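Local structure of Phenylalanine/tyrosine ammonia-lyase (Rhodosporidium toruloides, 1Y2M) at residues B[456-461]-B[677-682]; B[464-469]-B[531-536]. The protein catalyses the non-oxidative deamination of L-phenylalanine and L-tyrosine, giving trans-cinnamate and p-coumarate with release of ammonium. All blocks are in the same frame, centred on the assembly; numbering follows the deposited sequence.

Following the chain from its N terminus, residues 456-461 come first, in the loop that leaves helix 416-443, and contact 1 later joins them to 677-682, closing a loop of more than two hundred residues. Contact 2 lies wholly within that span: 464-469, at the start of helix 468-484, meets 531-536 on the long helix 506-560. The two closures are therefore nested, with centres about 8 Å apart. They meet at Leu456, whose carbonyl O accepts hydrogen bonds from His466 and Gln533. Together they tie the loop before helix 468-484 to a central helix and to 677-682, which leads into helix 681-684, and both reach the second subunit.

Contact 1 of 2, residues B[456-461]-B[677-682]; sequences LAAEDP and ARRGDV
The guanidinium of Arg679 takes the carboxylate of Glu459 at its edge, with OE2 lying in the guanidinium plane. The grip is side-on and uses two nitrogens on a single oxygen: Arg679 NE stands 2.8 Å from Glu459 OE2, and Arg679 NH2 stands 3.0 Å from the same Glu459 OE2. Seen from the acid the fit is less flat, because both donors come from above one face of the carboxylate, and the two planes are 45° apart. Arg679 swings its CG opposite the backbone N (chi1 -165°) and then runs extended to NE, which carries the charge slantwise across Glu459; the glutamate chain folds at chi2 (-72°) to bring OE2 back to meet it. Behind the salt bridge the backbones are joined through water. One water spans Ala458 N and Arg678 O, lying 2.7 Å from Arg678 O, and a second spans Glu459 N and Arg679 O, 2.8 Å from Arg679 O. The methyl of Ala458 nestles against the same carbonyls, its CB 3.6 Å from both Arg678 O and Arg679 O. The chain then turns at Gly680, whose backbone angles would jam a side chain against the carbonyl O of Arg679. Across this turn Arg678 salt-bridges Asp681, Arg678 NH2 to Asp681 OD1 at 2.9 Å, while its NE pairs with Glu136 of the second subunit. Arg679 has a further acid partner, Glu642 at NH1, so its charge is probably shared between two carboxylates. Trp645 touches Ala458, Ala677 and Arg679, so helix 619-646 backs both segments; the contact thus pins the loop before helix 468-484 to the turn leading into helix 681-684, against helix 619-646.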
loop_
_atom_site.group_PDB
_atom_site.type_symbol
_atom_site.label_atom_id
_atom_site.label_comp_id
_atom_site.label_asym_id
_atom_site.label_seq_id
_atom_site.Cartn_x
_atom_site.Cartn_y
_atom_site.Cartn_z
ATOM N N LEU B 456 23.298 -21.329 -15.618
ATOM C CA LEU B 456 24.586 -20.802 -16.043
ATOM C C LEU B 456 25.753 -21.589 -15.440
ATOM O O LEU B 456 26.859 -21.074 -15.165
ATOM C CB LEU B 456 24.688 -19.284 -15.835
ATOM C CG LEU B 456 23.559 -18.427 -16.390
ATOM C CD1 LEU B 456 23.872 -16.948 -16.190
ATOM C CD2 LEU B 456 23.286 -18.668 -17.843
ATOM N N ALA B 457 25.528 -22.879 -15.271
ATOM C CA ALA B 457 26.585 -23.751 -14.802
ATOM C C ALA B 457 27.594 -23.938 -15.946
ATOM O O ALA B 457 27.189 -24.211 -17.097
ATOM C CB ALA B 457 25.995 -25.091 -14.438
ATOM N N ALA B 458 28.877 -23.827 -15.645
ATOM C CA ALA B 458 29.922 -23.996 -16.670
ATOM C C ALA B 458 30.201 -25.450 -17.044
ATOM O O ALA B 458 30.742 -25.705 -18.111
ATOM C CB ALA B 458 31.248 -23.366 -16.177
ATOM N N GLU B 459 29.937 -26.339 -16.101
ATOM C CA GLU B 459 30.243 -27.756 -16.251
ATOM C C GLU B 459 28.956 -28.549 -16.108
ATOM O O GLU B 459 27.858 -27.983 -16.250
ATOM C CB GLU B 459 31.357 -28.185 -15.288
ATOM C CG GLU B 459 32.720 -27.466 -15.580
ATOM C CD GLU B 459 33.401 -27.951 -16.842
ATOM O OE1 GLU B 459 33.139 -29.100 -17.309
ATOM O OE2 GLU B 459 34.271 -27.218 -17.349
ATOM N N ASP B 460 29.056 -29.861 -15.889
ATOM C CA ASP B 460 27.816 -30.689 -15.854
ATOM C C ASP B 460 26.813 -30.184 -14.821
ATOM O O ASP B 460 27.160 -29.999 -13.654
ATOM C CB ASP B 460 28.142 -32.166 -15.603
ATOM C CG ASP B 460 28.490 -32.938 -16.880
ATOM O OD1 ASP B 460 28.447 -32.413 -18.000
ATOM O OD2 ASP B 460 28.789 -34.135 -16.735
ATOM N N PRO B 461 25.567 -29.923 -15.260
ATOM C CA PRO B 461 24.558 -29.349 -14.390
ATOM C C PRO B 461 24.082 -30.288 -13.304
ATOM O O PRO B 461 23.457 -29.830 -12.342
ATOM C CB PRO B 461 23.409 -28.996 -15.349
ATOM C CG PRO B 461 23.866 -29.191 -16.679
ATOM C CD PRO B 461 25.135 -29.951 -16.673
ATOM N N ALA B 677 34.411 -15.362 -14.132
ATOM C CA ALA B 677 33.514 -16.487 -14.403
ATOM C C ALA B 677 33.784 -17.605 -13.376
ATOM O O ALA B 677 34.902 -17.737 -12.874
ATOM C CB ALA B 677 33.737 -16.999 -15.778
ATOM N N ARG B 678 32.767 -18.414 -13.107
ATOM C CA ARG B 678 32.833 -19.456 -12.096
ATOM C C ARG B 678 32.666 -20.817 -12.723
ATOM O O ARG B 678 31.640 -21.111 -13.383
ATOM C CB ARG B 678 31.737 -19.284 -11.055
ATOM C CG ARG B 678 31.936 -20.186 -9.839
ATOM C CD ARG B 678 30.758 -20.128 -8.877
ATOM N NE ARG B 678 31.132 -20.767 -7.596
ATOM C CZ ARG B 678 31.765 -20.152 -6.599
ATOM N NH1 ARG B 678 32.027 -18.858 -6.625
ATOM N NH2 ARG B 678 32.105 -20.852 -5.537
ATOM N N ARG B 679 33.661 -21.655 -12.549
ATOM C CA ARG B 679 33.634 -22.966 -13.205
ATOM C C ARG B 679 32.861 -24.021 -12.471
ATOM O O ARG B 679 32.273 -24.865 -13.103
ATOM C CB ARG B 679 35.040 -23.499 -13.416
ATOM C CG ARG B 679 35.081 -24.649 -14.382
ATOM C CD ARG B 679 36.442 -24.945 -14.958
ATOM N NE ARG B 679 36.380 -25.879 -16.080
ATOM C CZ ARG B 679 37.431 -26.394 -16.708
ATOM N NH1 ARG B 679 38.695 -26.050 -16.383
ATOM N NH2 ARG B 679 37.215 -27.236 -17.724
ATOM N N GLY B 680 32.827 -23.954 -11.126
ATOM C CA GLY B 680 32.002 -24.859 -10.340
ATOM C C GLY B 680 32.787 -25.599 -9.271
ATOM O O GLY B 680 33.818 -26.221 -9.556
ATOM N N ASP B 681 32.308 -25.506 -8.022
ATOM C CA ASP B 681 33.016 -26.133 -6.901
ATOM C C ASP B 681 33.226 -27.648 -7.084
ATOM O O ASP B 681 34.229 -28.187 -6.670
ATOM C CB ASP B 681 32.275 -25.921 -5.597
ATOM C CG ASP B 681 32.307 -24.479 -5.122
ATOM O OD1 ASP B 681 32.918 -23.615 -5.785
ATOM O OD2 ASP B 681 31.709 -24.225 -4.047
ATOM N N VAL B 682 32.230 -28.342 -7.603
ATOM C CA VAL B 682 32.348 -29.792 -7.719
ATOM C C VAL B 682 33.342 -30.156 -8.834
ATOM O O VAL B 682 34.225 -30.980 -8.615
ATOM C CB VAL B 682 30.984 -30.458 -7.924
ATOM C CG1 VAL B 682 31.124 -31.920 -8.213
ATOM C CG2 VAL B 682 30.100 -30.253 -6.709
HETATM O O HOH W 1 29.441 -22.635 -12.932
HETATM O O HOH W 2 29.745 -25.962 -13.057
#

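Contact 2 of 2, residues B[464-469]-B[531-536]; sequences SYHCKG and VLQAID
His466 sets the ND1-CE1 edge of its ring over the flat side of the Gln533 amide, CE1 standing 3.2 Å above Gln533 CD. Ring and amide planes are 84° apart, an edge-on-face meeting between side chains that approach from opposite directions. His466 ND1 and Gln533 NE2 come within 3.2 Å but are not bonded to each other; each hydrogen-bonds to the carbonyl O of Leu456, a shared acceptor that accounts for their closeness. The bend at chi2 of Gln533 (86°) turns the amide so that NE2 meets that carbonyl while OE1 takes the backbone N of Arg678. On the ring itself, Cys467 SG lies 3.6 Å above the centre of one face, and the hydroxyl of Tyr529 hydrogen-bonds to His466 NE2, which together are likely to hold the imidazole in this rotation. Replacing Gln533 by an alanine would probably leave Leu456 O with the histidine alone, strip Arg678 N of its acceptor and open a gap beside the ring edge. Cys467 also serves as N-cap of helix 468-484, whose first residue, Lys468, binds cinnamate and pairs with Glu496 of the second subunit. The contact thus joins the turn before helix 468-484 to the long helix 506-560 in the mainly helical core of the PAL/histidase family, whose active sites are assembled from several subunits.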
loop_
_atom_site.group_PDB
_atom_site.type_symbol
_atom_site.label_atom_id
_atom_site.label_comp_id
_atom_site.label_asym_id
_atom_site.label_seq_id
_atom_site.Cartn_x
_atom_site.Cartn_y
_atom_site.Cartn_z
ATOM N N SER B 464 26.010 -28.936 -10.446
ATOM C CA SER B 464 26.270 -27.491 -10.432
ATOM C C SER B 464 25.005 -26.737 -10.765
ATOM O O SER B 464 24.451 -26.884 -11.879
ATOM C CB SER B 464 27.346 -27.143 -11.450
ATOM O OG SER B 464 27.566 -25.736 -11.511
ATOM N N TYR B 465 24.574 -25.921 -9.796
ATOM C CA TYR B 465 23.358 -25.110 -9.872
ATOM C C TYR B 465 23.685 -23.604 -9.811
ATOM O O TYR B 465 22.874 -22.792 -9.359
ATOM C CB TYR B 465 22.418 -25.476 -8.723
ATOM C CG TYR B 465 22.376 -26.949 -8.464
ATOM C CD1 TYR B 465 22.002 -27.816 -9.453
ATOM C CD2 TYR B 465 22.794 -27.466 -7.233
ATOM C CE1 TYR B 465 22.045 -29.253 -9.221
ATOM C CE2 TYR B 465 22.839 -28.825 -6.987
ATOM C CZ TYR B 465 22.466 -29.719 -7.974
ATOM O OH TYR B 465 22.512 -31.068 -7.679
ATOM N N HIS B 466 24.860 -23.252 -10.306
ATOM C CA HIS B 466 25.474 -21.957 -10.191
ATOM C C HIS B 466 24.590 -20.812 -9.779
ATOM O O HIS B 466 24.612 -20.437 -8.607
ATOM C CB HIS B 466 26.215 -21.640 -11.490
ATOM C CG HIS B 466 27.051 -20.377 -11.441
ATOM N ND1 HIS B 466 27.633 -19.849 -12.571
ATOM C CD2 HIS B 466 27.318 -19.502 -10.435
ATOM C CE1 HIS B 466 28.254 -18.723 -12.263
ATOM N NE2 HIS B 466 28.095 -18.493 -10.973
ATOM N N CYS B 467 23.784 -20.260 -10.717
ATOM C CA CYS B 467 23.028 -19.001 -10.464
ATOM C C CYS B 467 21.577 -19.193 -9.919
ATOM O O CYS B 467 20.800 -18.251 -9.889
ATOM C CB CYS B 467 23.023 -18.130 -11.693
ATOM S SG CYS B 467 24.647 -17.448 -12.098
ATOM N N LYS B 468 21.216 -20.419 -9.540
ATOM C CA LYS B 468 19.855 -20.718 -9.024
ATOM C C LYS B 468 19.532 -19.891 -7.762
ATOM O O LYS B 468 18.412 -19.368 -7.588
ATOM C CB LYS B 468 19.701 -22.211 -8.739
ATOM C CG LYS B 468 18.340 -22.591 -8.248
ATOM C CD LYS B 468 18.256 -24.042 -7.878
ATOM C CE LYS B 468 18.283 -24.960 -9.073
ATOM N NZ LYS B 468 17.026 -24.911 -9.834
ATOM N N GLY B 469 20.512 -19.776 -6.858
ATOM C CA GLY B 469 20.308 -19.014 -5.663
ATOM C C GLY B 469 20.105 -17.567 -5.992
ATOM O O GLY B 469 19.312 -16.858 -5.376
ATOM N N VAL B 531 24.772 -11.895 -15.987
ATOM C CA VAL B 531 24.875 -11.638 -17.427
ATOM C C VAL B 531 26.296 -11.860 -17.903
ATOM O O VAL B 531 26.535 -12.278 -19.022
ATOM C CB VAL B 531 24.280 -10.238 -17.828
ATOM C CG1 VAL B 531 25.288 -9.115 -17.525
ATOM C CG2 VAL B 531 23.869 -10.213 -19.301
ATOM N N LEU B 532 27.286 -11.541 -17.071
ATOM C CA LEU B 532 28.680 -11.720 -17.494
ATOM C C LEU B 532 29.012 -13.215 -17.615
ATOM O O LEU B 532 29.689 -13.615 -18.562
ATOM C CB LEU B 532 29.640 -11.062 -16.498
ATOM C CG LEU B 532 29.432 -9.570 -16.379
ATOM C CD1 LEU B 532 30.233 -9.046 -15.227
ATOM C CD2 LEU B 532 29.738 -8.807 -17.702
ATOM N N GLN B 533 28.513 -14.012 -16.669
ATOM C CA GLN B 533 28.645 -15.475 -16.799
ATOM C C GLN B 533 27.993 -15.959 -18.059
ATOM O O GLN B 533 28.599 -16.746 -18.814
ATOM C CB GLN B 533 28.046 -16.205 -15.624
ATOM C CG GLN B 533 28.187 -17.736 -15.745
ATOM C CD GLN B 533 29.501 -18.324 -15.231
ATOM O OE1 GLN B 533 30.481 -17.626 -14.921
ATOM N NE2 GLN B 533 29.532 -19.667 -15.181
ATOM N N ALA B 534 26.770 -15.492 -18.322
ATOM C CA ALA B 534 26.054 -15.909 -19.534
ATOM C C ALA B 534 26.829 -15.524 -20.793
ATOM O O ALA B 534 26.942 -16.295 -21.745
ATOM C CB ALA B 534 24.671 -15.277 -19.551
ATOM N N ILE B 535 27.402 -14.312 -20.788
ATOM C CA ILE B 535 28.210 -13.822 -21.933
ATOM C C ILE B 535 29.413 -14.755 -22.201
ATOM O O ILE B 535 29.714 -15.109 -23.304
ATOM C CB ILE B 535 28.672 -12.383 -21.698
ATOM C CG1 ILE B 535 27.490 -11.457 -21.997
ATOM C CG2 ILE B 535 29.829 -12.030 -22.530
ATOM C CD1 ILE B 535 27.620 -10.042 -21.475
ATOM N N ASP B 536 30.119 -15.125 -21.136
ATOM C CA ASP B 536 31.238 -16.036 -21.283
ATOM C C ASP B 536 30.783 -17.417 -21.786
ATOM O O ASP B 536 31.457 -18.026 -22.598
ATOM C CB ASP B 536 31.924 -16.116 -19.930
ATOM C CG ASP B 536 32.826 -14.947 -19.673
ATOM O OD1 ASP B 536 33.338 -14.309 -20.647
ATOM O OD2 ASP B 536 33.113 -14.666 -18.468
#